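Long-range contacts in 361aa long hypothetical D-aminopeptidase (Pyrococcus horikoshii, PDB 2DRH), which is of unknown function but belongs to the peptidase S58 (DmpA) family and may therefore act as an aminopeptidase: residues Ile241-Thr246 with Val282-Ala287; Asp23-Lys28 with Ala245-Leu250; Ala107-Leu112 with Val149-Val154; Thr94-Thr99 with Asn130-Glu135; Gly219-Leu224 with Arg354-Leu359. One frame throughout, in Å; residues are numbered along the deposited sequence.

From the N terminus, contact 2 opens first, at Asp23-Lys28, and closes only at Ala245-Leu250, so contacts 3 and 4 nest inside its loop. These two cross each other: contact 4 opens at Thr94 and closes at Glu135, while contact 3 opens on the helix between and closes at Val149-Val154. They pair two strands of the four-stranded sheet and pack helices over it. Contact 5 opens at Gly219 before contact 2 closes, crosses it, and encloses contact 1, ending near the C terminus on the far periphery. Contact 1 pairs strands of the second sheet, shares Ala245 and Thr246 with contact 2, and touches contact 4 where the sheets face each other.

Contact 1 of 5, residues Ile241-Thr246 with Val282-Ala287; sequences IMIIAT and VAFSTA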
# COMPACT_ATOMS: atom_id res chain seq x y z
N ILE A 241 -9.39 14.10 11.31
CA ILE A 241 -8.75 12.93 11.89
C ILE A 241 -9.83 12.13 12.60
O ILE A 241 -10.62 12.69 13.36
CB ILE A 241 -7.67 13.32 12.93
CG1 ILE A 241 -6.61 14.22 12.27
CG2 ILE A 241 -7.03 12.06 13.52
CD1 ILE A 241 -5.88 13.59 11.08
N MET A 242 -9.88 10.84 12.33
CA MET A 242 -10.88 9.98 12.96
C MET A 242 -10.18 8.94 13.80
O MET A 242 -9.35 8.18 13.29
CB MET A 242 -11.76 9.32 11.89
CG MET A 242 -12.70 10.31 11.21
SD MET A 242 -13.00 9.97 9.47
CE MET A 242 -11.50 10.70 8.78
N ILE A 243 -10.49 8.91 15.09
CA ILE A 243 -9.87 7.95 15.99
C ILE A 243 -10.93 6.94 16.40
O ILE A 243 -11.94 7.30 17.01
CB ILE A 243 -9.30 8.64 17.25
CG1 ILE A 243 -8.30 9.72 16.84
CG2 ILE A 243 -8.62 7.61 18.15
CD1 ILE A 243 -7.10 9.19 16.06
N ILE A 244 -10.69 5.68 16.07
CA ILE A 244 -11.63 4.63 16.39
C ILE A 244 -11.08 3.71 17.48
O ILE A 244 -9.91 3.31 17.44
CB ILE A 244 -11.96 3.76 15.16
CG1 ILE A 244 -12.23 4.65 13.94
CG2 ILE A 244 -13.16 2.87 15.47
CD1 ILE A 244 -13.33 5.65 14.13
N ALA A 245 -11.94 3.38 18.44
CA ALA A 245 -11.56 2.48 19.52
C ALA A 245 -12.63 1.42 19.66
O ALA A 245 -13.82 1.68 19.43
CB ALA A 245 -11.42 3.26 20.83
N THR A 246 -12.22 0.21 20.02
CA THR A 246 -13.15 -0.90 20.21
C THR A 246 -12.58 -1.91 21.20
O THR A 246 -11.37 -2.00 21.37
CB THR A 246 -13.45 -1.64 18.89
OG1 THR A 246 -14.40 -2.69 19.14
CG2 THR A 246 -12.18 -2.26 18.31
N VAL A 282 -7.55 6.29 12.42
CA VAL A 282 -6.69 5.40 13.19
C VAL A 282 -7.57 4.54 14.10
O VAL A 282 -8.35 5.06 14.89
CB VAL A 282 -5.68 6.20 14.04
CG1 VAL A 282 -4.90 5.25 14.93
CG2 VAL A 282 -4.71 6.96 13.12
N ALA A 283 -7.45 3.22 13.97
CA ALA A 283 -8.25 2.31 14.78
C ALA A 283 -7.39 1.40 15.64
O ALA A 283 -6.33 0.95 15.21
CB ALA A 283 -9.14 1.48 13.88
N PHE A 284 -7.85 1.15 16.86
CA PHE A 284 -7.12 0.28 17.78
C PHE A 284 -8.08 -0.49 18.68
O PHE A 284 -9.21 -0.05 18.91
CB PHE A 284 -6.14 1.09 18.62
CG PHE A 284 -6.79 2.02 19.63
CD1 PHE A 284 -7.21 1.55 20.87
CD2 PHE A 284 -6.95 3.38 19.34
CE1 PHE A 284 -7.78 2.42 21.82
CE2 PHE A 284 -7.51 4.25 20.27
CZ PHE A 284 -7.93 3.77 21.52
N SER A 285 -7.63 -1.63 19.17
CA SER A 285 -8.44 -2.46 20.05
C SER A 285 -7.78 -2.54 21.42
O SER A 285 -6.56 -2.51 21.53
CB SER A 285 -8.59 -3.86 19.47
OG SER A 285 -9.23 -4.74 20.39
N THR A 286 -8.59 -2.63 22.46
CA THR A 286 -8.09 -2.72 23.83
C THR A 286 -8.11 -4.18 24.27
O THR A 286 -7.68 -4.51 25.37
CB THR A 286 -8.98 -1.93 24.80
OG1 THR A 286 -10.32 -2.43 24.71
CG2 THR A 286 -8.97 -0.45 24.46
N ALA A 287 -8.61 -5.05 23.39
CA ALA A 287 -8.73 -6.47 23.70
C ALA A 287 -7.42 -7.24 23.84
O ALA A 287 -7.33 -8.18 24.65
CB ALA A 287 -9.61 -7.14 22.65
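A pair of parallel strands, the two beta arms of a beta-alpha-beta crossover, meets here in the larger sheet; helix 252-268 makes the connection. As in the alpha-beta-beta-alpha sandwich of the DmpA family, one face of the pair meets the other sheet and the opposite face meets the helix. Five backbone hydrogen bonds run up the seam. The straightest, from Ile244 N to Val282 O, is 2.7 Å long with 175° at the hydrogen; Val282 N gives its proton nearly along the C=O axis of Met242. At the far end the bond from Thr246 N to Phe284 O stretches to 3.2 Å, and Thr286 N still reaches Thr246 O although the chain turns a corner there. On the helix side Ile244 CB rests against Ala283 CB, both over Val258. On the sheet-facing side Ile243 and Val282 run alongside each other, CD1 of the isoleucine 3.9 Å from CB of the valine, and Val282 also touches Leu134 of the opposing sheet. Phe284 holds its ring in the crowded position between backbone N and carbonyl carbon (chi1 69°), which swings it across to the neighbouring strand. One ring face thereby covers Ala245, whose CA stands 4.3 Å above the plane over the ring centre, while Ala245 CB lies 3.6 Å from Phe284 CZ.

Contact 2 of 5, residues Asp23-Lys28 with Ala245-Leu250; sequences DVKGVK and ATDAPL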
# COMPACT_ATOMS: atom_id res chain seq x y z
N ASP A 23 -16.54 5.11 26.12
CA ASP A 23 -17.47 4.06 26.52
C ASP A 23 -16.68 2.77 26.37
O ASP A 23 -17.09 1.71 26.84
CB ASP A 23 -18.71 4.05 25.62
CG ASP A 23 -19.76 5.05 26.06
OD1 ASP A 23 -19.99 5.16 27.28
OD2 ASP A 23 -20.36 5.73 25.20
N VAL A 24 -15.54 2.88 25.69
CA VAL A 24 -14.65 1.74 25.53
C VAL A 24 -13.85 1.83 26.82
O VAL A 24 -12.98 2.69 26.97
CB VAL A 24 -13.72 1.91 24.30
CG1 VAL A 24 -12.76 0.73 24.20
CG2 VAL A 24 -14.55 2.01 23.03
N LYS A 25 -14.18 0.96 27.78
CA LYS A 25 -13.54 0.97 29.09
C LYS A 25 -12.02 1.10 29.04
O LYS A 25 -11.34 0.33 28.35
CB LYS A 25 -13.92 -0.30 29.87
CG LYS A 25 -13.29 -1.58 29.35
CD LYS A 25 -14.00 -2.10 28.11
CE LYS A 25 -13.16 -3.13 27.37
NZ LYS A 25 -11.96 -2.48 26.75
N GLY A 26 -11.50 2.07 29.78
CA GLY A 26 -10.07 2.27 29.83
C GLY A 26 -9.61 3.45 28.99
O GLY A 26 -8.62 4.11 29.33
N VAL A 27 -10.32 3.72 27.90
CA VAL A 27 -9.97 4.84 27.03
C VAL A 27 -10.24 6.16 27.75
O VAL A 27 -11.25 6.30 28.44
CB VAL A 27 -10.77 4.80 25.70
CG1 VAL A 27 -10.50 6.05 24.86
CG2 VAL A 27 -10.39 3.56 24.91
N LYS A 28 -9.33 7.11 27.61
CA LYS A 28 -9.47 8.41 28.25
C LYS A 28 -9.09 9.56 27.31
O LYS A 28 -8.22 9.40 26.45
CB LYS A 28 -8.62 8.45 29.52
CG LYS A 28 -9.10 7.46 30.59
CD LYS A 28 -8.09 7.27 31.70
CE LYS A 28 -7.82 8.57 32.44
NZ LYS A 28 -6.64 8.43 33.35
N ALA A 245 -11.94 3.38 18.44
CA ALA A 245 -11.56 2.48 19.52
C ALA A 245 -12.63 1.42 19.66
O ALA A 245 -13.82 1.68 19.43
CB ALA A 245 -11.42 3.26 20.83
N THR A 246 -12.22 0.21 20.02
CA THR A 246 -13.15 -0.90 20.21
C THR A 246 -12.58 -1.91 21.20
O THR A 246 -11.37 -2.00 21.37
CB THR A 246 -13.45 -1.64 18.89
OG1 THR A 246 -14.40 -2.69 19.14
CG2 THR A 246 -12.18 -2.26 18.31
N ASP A 247 -13.47 -2.65 21.85
CA ASP A 247 -13.04 -3.66 22.80
C ASP A 247 -13.16 -5.04 22.16
O ASP A 247 -13.02 -6.07 22.81
CB ASP A 247 -13.88 -3.58 24.09
CG ASP A 247 -15.37 -3.83 23.85
OD1 ASP A 247 -15.84 -3.67 22.70
OD2 ASP A 247 -16.07 -4.18 24.82
N ALA A 248 -13.41 -5.06 20.85
CA ALA A 248 -13.52 -6.31 20.12
C ALA A 248 -12.12 -6.80 19.75
O ALA A 248 -11.27 -6.02 19.33
CB ALA A 248 -14.35 -6.10 18.85
N PRO A 249 -11.86 -8.10 19.94
CA PRO A 249 -10.54 -8.65 19.61
C PRO A 249 -10.33 -8.67 18.09
O PRO A 249 -11.09 -9.30 17.36
CB PRO A 249 -10.59 -10.05 20.21
CG PRO A 249 -12.03 -10.42 20.07
CD PRO A 249 -12.73 -9.14 20.51
N LEU A 250 -9.29 -7.98 17.64
CA LEU A 250 -8.98 -7.88 16.20
C LEU A 250 -7.48 -7.74 15.96
O LEU A 250 -6.79 -7.03 16.69
CB LEU A 250 -9.68 -6.68 15.60
CG LEU A 250 -11.20 -6.55 15.71
CD1 LEU A 250 -11.60 -5.09 15.45
CD2 LEU A 250 -11.89 -7.48 14.73
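Lys25 and Asp247 touch through their carbons rather than their charges: the methylene CE of the lysine presses on Asp247 CB at 3.4 Å, the two chains crossing at about a right angle, while Lys25 NZ stays 4.8 Å from Asp247 OD2. Each charged end is engaged elsewhere, NZ with Thr286 OG1 and Asp247 OD1 with Thr200 N. The lysine leaves a type II turn from Val24 to Val27, closed by Val27 N to Val24 O at 3.0 Å; Gly26 fills its third position at positive phi (103°). Val24, the first turn residue, carries most of the apolar contact. Its CG2 meets the carbonyl O of Ala245 at 3.7 Å, and its CG1 lies against the backbone where Thr246 passes to Asp247. Val27 CG2 adds a looser touch on Ala245 CB. An alanine in place of Val24 would remove both methyls from this end of strand 240-246 and would probably loosen the turn's seat on it. At the strand's end Thr246 OG1, itself hydrogen-bonded to Thr200 O, accepts from Ala248 N in an ST turn. Between these two segments carbon and backbone contacts dominate, Lys25 NZ adding a polar tie to Thr286; the Lys25 and Asp247 charges would add at most a weak, long-range attraction.

Contact 3 of 5, residues Ala107-Leu112 with Val149-Val154; sequences AVEGLL and VKREHV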
# COMPACT_ATOMS: atom_id res chain seq x y z
N ALA A 107 4.53 18.92 19.61
CA ALA A 107 3.76 17.82 20.17
C ALA A 107 4.66 16.62 20.40
O ALA A 107 4.58 15.97 21.44
CB ALA A 107 2.61 17.45 19.23
N VAL A 108 5.52 16.33 19.43
CA VAL A 108 6.46 15.23 19.57
C VAL A 108 7.38 15.49 20.76
O VAL A 108 7.63 14.60 21.58
CB VAL A 108 7.31 15.07 18.28
CG1 VAL A 108 8.54 14.20 18.55
CG2 VAL A 108 6.46 14.45 17.19
N GLU A 109 7.88 16.72 20.87
CA GLU A 109 8.77 17.06 21.97
C GLU A 109 8.07 16.81 23.32
O GLU A 109 8.63 16.17 24.20
CB GLU A 109 9.19 18.53 21.87
CG GLU A 109 10.08 18.84 20.67
CD GLU A 109 11.52 18.40 20.88
OE1 GLU A 109 11.74 17.25 21.30
OE2 GLU A 109 12.43 19.22 20.62
N GLY A 110 6.86 17.33 23.46
CA GLY A 110 6.12 17.16 24.70
C GLY A 110 5.78 15.71 24.99
O GLY A 110 5.92 15.24 26.12
N LEU A 111 5.31 15.01 23.96
CA LEU A 111 4.96 13.61 24.10
C LEU A 111 6.18 12.83 24.60
O LEU A 111 6.07 12.00 25.51
CB LEU A 111 4.49 13.06 22.75
CG LEU A 111 4.12 11.58 22.69
CD1 LEU A 111 3.12 11.25 23.81
CD2 LEU A 111 3.52 11.27 21.33
N LEU A 112 7.33 13.08 24.00
CA LEU A 112 8.55 12.40 24.42
C LEU A 112 8.87 12.76 25.87
O LEU A 112 9.39 11.94 26.62
CB LEU A 112 9.73 12.76 23.52
CG LEU A 112 9.73 12.16 22.12
CD1 LEU A 112 10.97 12.64 21.37
CD2 LEU A 112 9.73 10.64 22.21
N VAL A 149 1.28 26.27 20.78
CA VAL A 149 1.22 25.06 21.58
C VAL A 149 2.59 24.88 22.21
O VAL A 149 3.61 25.01 21.53
CB VAL A 149 0.95 23.82 20.71
CG1 VAL A 149 1.19 22.56 21.53
CG2 VAL A 149 -0.47 23.84 20.18
N LYS A 150 2.62 24.60 23.51
CA LYS A 150 3.89 24.40 24.20
C LYS A 150 4.01 22.93 24.60
O LYS A 150 3.01 22.25 24.82
CB LYS A 150 3.99 25.28 25.44
CG LYS A 150 3.97 26.77 25.15
CD LYS A 150 4.32 27.59 26.40
CE LYS A 150 5.83 27.63 26.65
NZ LYS A 150 6.46 26.27 26.74
N ARG A 151 5.25 22.45 24.69
CA ARG A 151 5.49 21.08 25.06
C ARG A 151 4.77 20.68 26.35
O ARG A 151 4.23 19.58 26.43
CB ARG A 151 7.00 20.81 25.17
CG ARG A 151 7.76 21.74 26.11
CD ARG A 151 9.25 21.66 25.82
NE ARG A 151 9.75 20.29 25.86
CZ ARG A 151 10.86 19.88 25.25
NH1 ARG A 151 11.59 20.74 24.55
NH2 ARG A 151 11.23 18.61 25.34
N GLU A 152 4.74 21.57 27.34
CA GLU A 152 4.07 21.26 28.61
C GLU A 152 2.59 21.01 28.39
O GLU A 152 1.96 20.27 29.16
CB GLU A 152 4.20 22.40 29.63
CG GLU A 152 5.56 23.03 29.76
CD GLU A 152 5.78 24.13 28.75
OE1 GLU A 152 5.99 23.82 27.57
OE2 GLU A 152 5.73 25.32 29.15
N HIS A 153 2.03 21.64 27.37
CA HIS A 153 0.61 21.49 27.06
C HIS A 153 0.29 20.04 26.73
O HIS A 153 -0.78 19.54 27.06
CB HIS A 153 0.22 22.40 25.89
CG HIS A 153 0.30 23.86 26.21
ND1 HIS A 153 0.39 24.83 25.23
CD2 HIS A 153 0.29 24.52 27.39
CE1 HIS A 153 0.44 26.02 25.80
NE2 HIS A 153 0.38 25.86 27.11
N VAL A 154 1.25 19.36 26.10
CA VAL A 154 1.07 17.97 25.73
C VAL A 154 1.05 17.07 26.97
O VAL A 154 0.22 16.16 27.06
CB VAL A 154 2.20 17.49 24.79
CG1 VAL A 154 1.98 16.02 24.42
CG2 VAL A 154 2.24 18.36 23.54
O HOH W 1 14.24 19.44 23.35
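Val154 sits between Ala107 and Leu111, one turn apart on the neighbouring helix, in a close helix-helix packing built on a glycine. Its CG1 meets Leu111 N at 3.5 Å and its CG2 meets Ala107 CA at 3.7 Å, so the methyls spread along the helix while CB faces Gly110 CA. The glycine CA in turn makes a CA-H...O contact of 3.5 Å with Arg151 O; a CB on Gly110 would lie only 2.5 Å from that oxygen. An alanine in place of Val154 would withdraw both methyls from helix 104-118 and would probably leave this crossing less well packed. Both helices lie over the four-stranded sheet, where Val154 touches Ile97 and Ala107 touches Thr99. At the outer side Arg151, its CG in the crowded position between backbone N and carbonyl carbon, lays one guanidinium face on Glu109 CB, which stands 3.9 Å from the guanidinium plane, over its centre. A salt bridge to Asp113, on the same helix as Glu109, steadies the guanidinium. The Glu109 carboxylate turns to a neighbouring subunit, bonding Thr106 and forming a salt bridge with Arg147 of that chain. A water in the guanidinium plane joins the two side chains, accepting from Arg151 NH1 at 3.2 Å and donating to Glu109 OE2 at 3.3 Å.

Contact 4 of 5, residues Thr94-Thr99 with Asn130-Glu135; sequences TPIILT and NPLVLE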
# COMPACT_ATOMS: atom_id res chain seq x y z
N THR A 94 2.04 4.70 22.50
CA THR A 94 2.09 6.01 23.10
C THR A 94 0.70 6.59 23.09
O THR A 94 -0.17 6.11 22.36
CB THR A 94 2.97 6.98 22.27
OG1 THR A 94 2.33 7.25 21.02
CG2 THR A 94 4.36 6.37 22.01
N PRO A 95 0.44 7.59 23.94
CA PRO A 95 -0.91 8.15 23.89
C PRO A 95 -1.01 8.85 22.53
O PRO A 95 0.02 9.19 21.93
CB PRO A 95 -0.94 9.12 25.07
CG PRO A 95 0.49 9.45 25.31
CD PRO A 95 1.20 8.14 25.07
N ILE A 96 -2.23 9.03 22.04
CA ILE A 96 -2.45 9.65 20.74
C ILE A 96 -2.67 11.14 20.91
O ILE A 96 -3.53 11.57 21.67
CB ILE A 96 -3.68 9.03 20.06
CG1 ILE A 96 -3.56 7.51 20.11
CG2 ILE A 96 -3.77 9.53 18.61
CD1 ILE A 96 -4.78 6.78 19.60
N ILE A 97 -1.88 11.93 20.20
CA ILE A 97 -1.93 13.37 20.30
C ILE A 97 -2.40 14.05 19.03
O ILE A 97 -1.98 13.69 17.92
CB ILE A 97 -0.53 13.94 20.68
CG1 ILE A 97 -0.01 13.26 21.95
CG2 ILE A 97 -0.60 15.45 20.87
CD1 ILE A 97 -0.83 13.59 23.19
N LEU A 98 -3.27 15.03 19.20
CA LEU A 98 -3.81 15.80 18.10
C LEU A 98 -3.51 17.26 18.38
O LEU A 98 -3.56 17.69 19.54
CB LEU A 98 -5.32 15.59 17.99
CG LEU A 98 -5.80 14.13 18.02
CD1 LEU A 98 -7.30 14.07 17.77
CD2 LEU A 98 -5.06 13.32 16.97
N THR A 99 -3.16 18.01 17.34
CA THR A 99 -2.88 19.43 17.47
C THR A 99 -2.90 20.08 16.09
O THR A 99 -3.38 19.48 15.14
CB THR A 99 -1.52 19.68 18.15
OG1 THR A 99 -1.40 21.07 18.45
CG2 THR A 99 -0.36 19.23 17.26
N ASN A 130 7.91 5.26 19.22
CA ASN A 130 7.18 5.79 18.08
C ASN A 130 6.02 6.71 18.47
O ASN A 130 4.88 6.27 18.58
CB ASN A 130 6.68 4.62 17.23
CG ASN A 130 6.02 5.08 15.94
OD1 ASN A 130 6.56 5.91 15.20
ND2 ASN A 130 4.85 4.52 15.66
N PRO A 131 6.31 8.00 18.68
CA PRO A 131 5.25 8.94 19.06
C PRO A 131 4.20 9.07 17.95
O PRO A 131 4.54 9.17 16.77
CB PRO A 131 6.01 10.24 19.31
CG PRO A 131 7.20 10.12 18.41
CD PRO A 131 7.61 8.69 18.62
N LEU A 132 2.94 9.07 18.35
CA LEU A 132 1.84 9.18 17.40
C LEU A 132 1.16 10.53 17.52
O LEU A 132 0.52 10.83 18.54
CB LEU A 132 0.84 8.05 17.64
CG LEU A 132 -0.39 7.92 16.73
CD1 LEU A 132 0.02 7.81 15.26
CD2 LEU A 132 -1.15 6.66 17.17
N VAL A 133 1.29 11.33 16.47
CA VAL A 133 0.73 12.67 16.43
C VAL A 133 0.04 12.92 15.09
O VAL A 133 0.60 12.64 14.03
CB VAL A 133 1.85 13.72 16.58
CG1 VAL A 133 1.26 15.13 16.62
CG2 VAL A 133 2.66 13.43 17.84
N LEU A 134 -1.18 13.46 15.15
CA LEU A 134 -1.95 13.77 13.95
C LEU A 134 -2.45 15.22 14.04
O LEU A 134 -2.42 15.82 15.11
CB LEU A 134 -3.11 12.80 13.77
CG LEU A 134 -2.64 11.38 13.41
CD1 LEU A 134 -2.57 10.54 14.68
CD2 LEU A 134 -3.60 10.75 12.41
N GLU A 135 -2.91 15.77 12.92
CA GLU A 135 -3.32 17.16 12.96
C GLU A 135 -4.29 17.66 11.91
O GLU A 135 -4.63 16.96 10.96
CB GLU A 135 -2.07 18.03 12.86
CG GLU A 135 -1.14 17.65 11.69
CD GLU A 135 -1.83 17.71 10.33
OE1 GLU A 135 -2.42 18.75 9.99
OE2 GLU A 135 -1.76 16.71 9.59
O HOH W 2 2.56 4.82 19.29
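Leu132 and Ile96 lie side by side at the apolar centre, CD2 of the leucine 3.9 Å from CG1 of the isoleucine, their side chains pointing the same way. Leu98 and Leu134 repeat the pairing two residues on: CD2 of Leu98 reaches across to CB of Leu134 at 3.8 Å. This face looks into the other sheet, where Ile96 meets Phe284 and Leu134 meets Ile241. On the reverse face Ile97 and Val133 are neighbours, and Ile97 is covered by Val154 and Ile158 of helix 151-160. The backbones between the two faces form a parallel ladder, whose strands are the arms of a beta-alpha-beta unit joined through helix 104-118; strand 132-136 is one of the two outer strands of its four-stranded sheet within the chain. Three backbone bonds alternate along it. Ile97 N gives to Leu132 O, the donor in the carbonyl plane; Ile97 O takes the proton of Leu134 N at 2.9 Å, nearly along its C=O axis; and Thr99 N gives to Leu134 O. At the N-terminal end a side chain takes over: Thr94, its OG1 in the crowded position (chi1 68°), accepts a long, bent bond from Leu132 N at 3.3 Å. A water bridges Thr94 OG1 at 3.0 Å and Asn130 O at 2.8 Å. At the other end Glu135, also turned into the crowded position (chi1 51°) and folded back at chi2, brings its carboxylate to Thr101 OG1 through OE1 and to Ser78 OG and Lys79 N through OE2.

Contact 5 of 5, residues Gly219-Leu224 with Arg354-Leu359; sequences GVPVGL and RRYGRL
Val220 carries CG1 anti to its backbone N and CG2 anti to its carbonyl carbon, so its two methyls part toward different partners. Tyr356, with CG anti to the carbonyl carbon (chi1 -73°), brings its ring over the first: CG1 stands 3.9 Å from the ring centroid and 20° off the normal, a CH-pi contact on one face. Arg358, extended from CG to NE, comes to the second methyl tip to tip, and its CD lies 3.5 Å from Val220 CG2. The valine is thus wedged between an aromatic face and an aliphatic arm, with Ile352 and Met353 of helix 346-355 against it as well. Pro221 crosses the ring obliquely, CG 4.1 Å from Tyr356 OH, and that hydroxyl is hydrogen-bonded to Glu225. Beyond Val220 the guanidinium turns an edge to Gly219, whose N lies in its plane and whose positive phi (87°) would jam a CB against the preceding carbonyl; Arg358 NH1 makes a weak hydrogen bond to Ala218 O. Pro221 is the centre of an inverse gamma turn closed by Val222 N to Val220 O at 2.6 Å, and it also occupies the N-cap of helix 222-225. Another subunit packs against the same patch, its Tyr356 on Tyr356 and its Gly219 on Arg358, so this peripheral contact lies at a subunit interface. Both its aromatic and its charged partner follow the end of helix 346-355, which closes in a Schellman motif: Gly357, at positive phi, is the C-prime residue, with Gly357 N to Arg354 O at 2.9 Å and Arg358 N directed to Met353 O.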
# COMPACT_ATOMS: atom_id res chain seq x y z
N GLY A 219 -28.98 12.39 6.10
CA GLY A 219 -29.55 12.41 4.76
C GLY A 219 -30.11 13.74 4.28
O GLY A 219 -30.35 13.92 3.08
N VAL A 220 -30.33 14.67 5.20
CA VAL A 220 -30.88 15.98 4.86
C VAL A 220 -29.79 16.97 4.47
O VAL A 220 -28.83 17.17 5.21
CB VAL A 220 -31.68 16.56 6.05
CG1 VAL A 220 -32.32 17.89 5.66
CG2 VAL A 220 -32.76 15.56 6.49
N PRO A 221 -29.92 17.61 3.29
CA PRO A 221 -28.92 18.58 2.83
C PRO A 221 -28.95 19.88 3.64
O PRO A 221 -29.22 20.96 3.11
CB PRO A 221 -29.30 18.79 1.36
CG PRO A 221 -30.77 18.58 1.35
CD PRO A 221 -30.95 17.38 2.26
N VAL A 222 -28.65 19.74 4.93
CA VAL A 222 -28.63 20.86 5.86
C VAL A 222 -27.70 21.98 5.40
O VAL A 222 -27.89 23.13 5.75
CB VAL A 222 -28.20 20.38 7.26
CG1 VAL A 222 -28.14 21.56 8.21
CG2 VAL A 222 -29.18 19.32 7.78
N GLY A 223 -26.69 21.62 4.61
CA GLY A 223 -25.76 22.62 4.12
C GLY A 223 -26.41 23.63 3.19
O GLY A 223 -26.21 24.84 3.34
N LEU A 224 -27.19 23.13 2.24
CA LEU A 224 -27.88 24.00 1.29
C LEU A 224 -28.96 24.85 1.95
O LEU A 224 -29.10 26.04 1.64
CB LEU A 224 -28.52 23.15 0.18
CG LEU A 224 -27.52 22.52 -0.79
CD1 LEU A 224 -28.27 21.62 -1.76
CD2 LEU A 224 -26.77 23.62 -1.53
N ARG A 354 -37.36 18.74 10.45
CA ARG A 354 -38.81 18.57 10.44
C ARG A 354 -39.39 18.74 9.03
O ARG A 354 -40.29 18.00 8.64
CB ARG A 354 -39.49 19.54 11.40
CG ARG A 354 -39.61 19.02 12.83
CD ARG A 354 -40.63 19.83 13.63
NE ARG A 354 -40.16 21.18 13.92
CZ ARG A 354 -39.52 21.52 15.03
NH1 ARG A 354 -39.27 20.61 15.96
NH2 ARG A 354 -39.12 22.77 15.21
N ARG A 355 -38.90 19.72 8.29
CA ARG A 355 -39.38 19.96 6.93
C ARG A 355 -39.16 18.73 6.05
O ARG A 355 -39.89 18.51 5.08
CB ARG A 355 -38.66 21.16 6.30
CG ARG A 355 -39.00 21.37 4.82
CD ARG A 355 -38.10 22.43 4.17
NE ARG A 355 -38.44 23.80 4.55
CZ ARG A 355 -39.57 24.41 4.19
NH1 ARG A 355 -40.47 23.78 3.45
NH2 ARG A 355 -39.80 25.66 4.59
N TYR A 356 -38.15 17.92 6.38
CA TYR A 356 -37.87 16.72 5.61
C TYR A 356 -38.37 15.46 6.31
O TYR A 356 -37.89 14.36 6.06
CB TYR A 356 -36.37 16.61 5.33
CG TYR A 356 -35.87 17.60 4.31
CD1 TYR A 356 -35.71 18.95 4.63
CD2 TYR A 356 -35.57 17.20 3.01
CE1 TYR A 356 -35.25 19.87 3.68
CE2 TYR A 356 -35.12 18.10 2.06
CZ TYR A 356 -34.96 19.43 2.39
OH TYR A 356 -34.50 20.31 1.44
N GLY A 357 -39.36 15.64 7.19
CA GLY A 357 -39.95 14.53 7.91
C GLY A 357 -38.96 13.59 8.58
O GLY A 357 -39.09 12.37 8.47
N ARG A 358 -37.98 14.16 9.28
CA ARG A 358 -36.98 13.36 9.97
C ARG A 358 -36.64 13.96 11.32
O ARG A 358 -35.67 14.71 11.45
CB ARG A 358 -35.70 13.26 9.14
CG ARG A 358 -35.90 12.71 7.76
CD ARG A 358 -34.57 12.61 7.04
NE ARG A 358 -34.75 12.29 5.63
CZ ARG A 358 -33.76 12.22 4.76
NH1 ARG A 358 -32.51 12.45 5.15
NH2 ARG A 358 -34.01 11.93 3.49
N LEU A 359 -37.42 13.62 12.34
CA LEU A 359 -37.18 14.15 13.68
C LEU A 359 -38.13 13.52 14.69
O LEU A 359 -39.08 14.20 15.11
CB LEU A 359 -37.34 15.67 13.68
CG LEU A 359 -36.82 16.42 14.91
CD1 LEU A 359 -35.35 16.09 15.13
CD2 LEU A 359 -37.01 17.92 14.71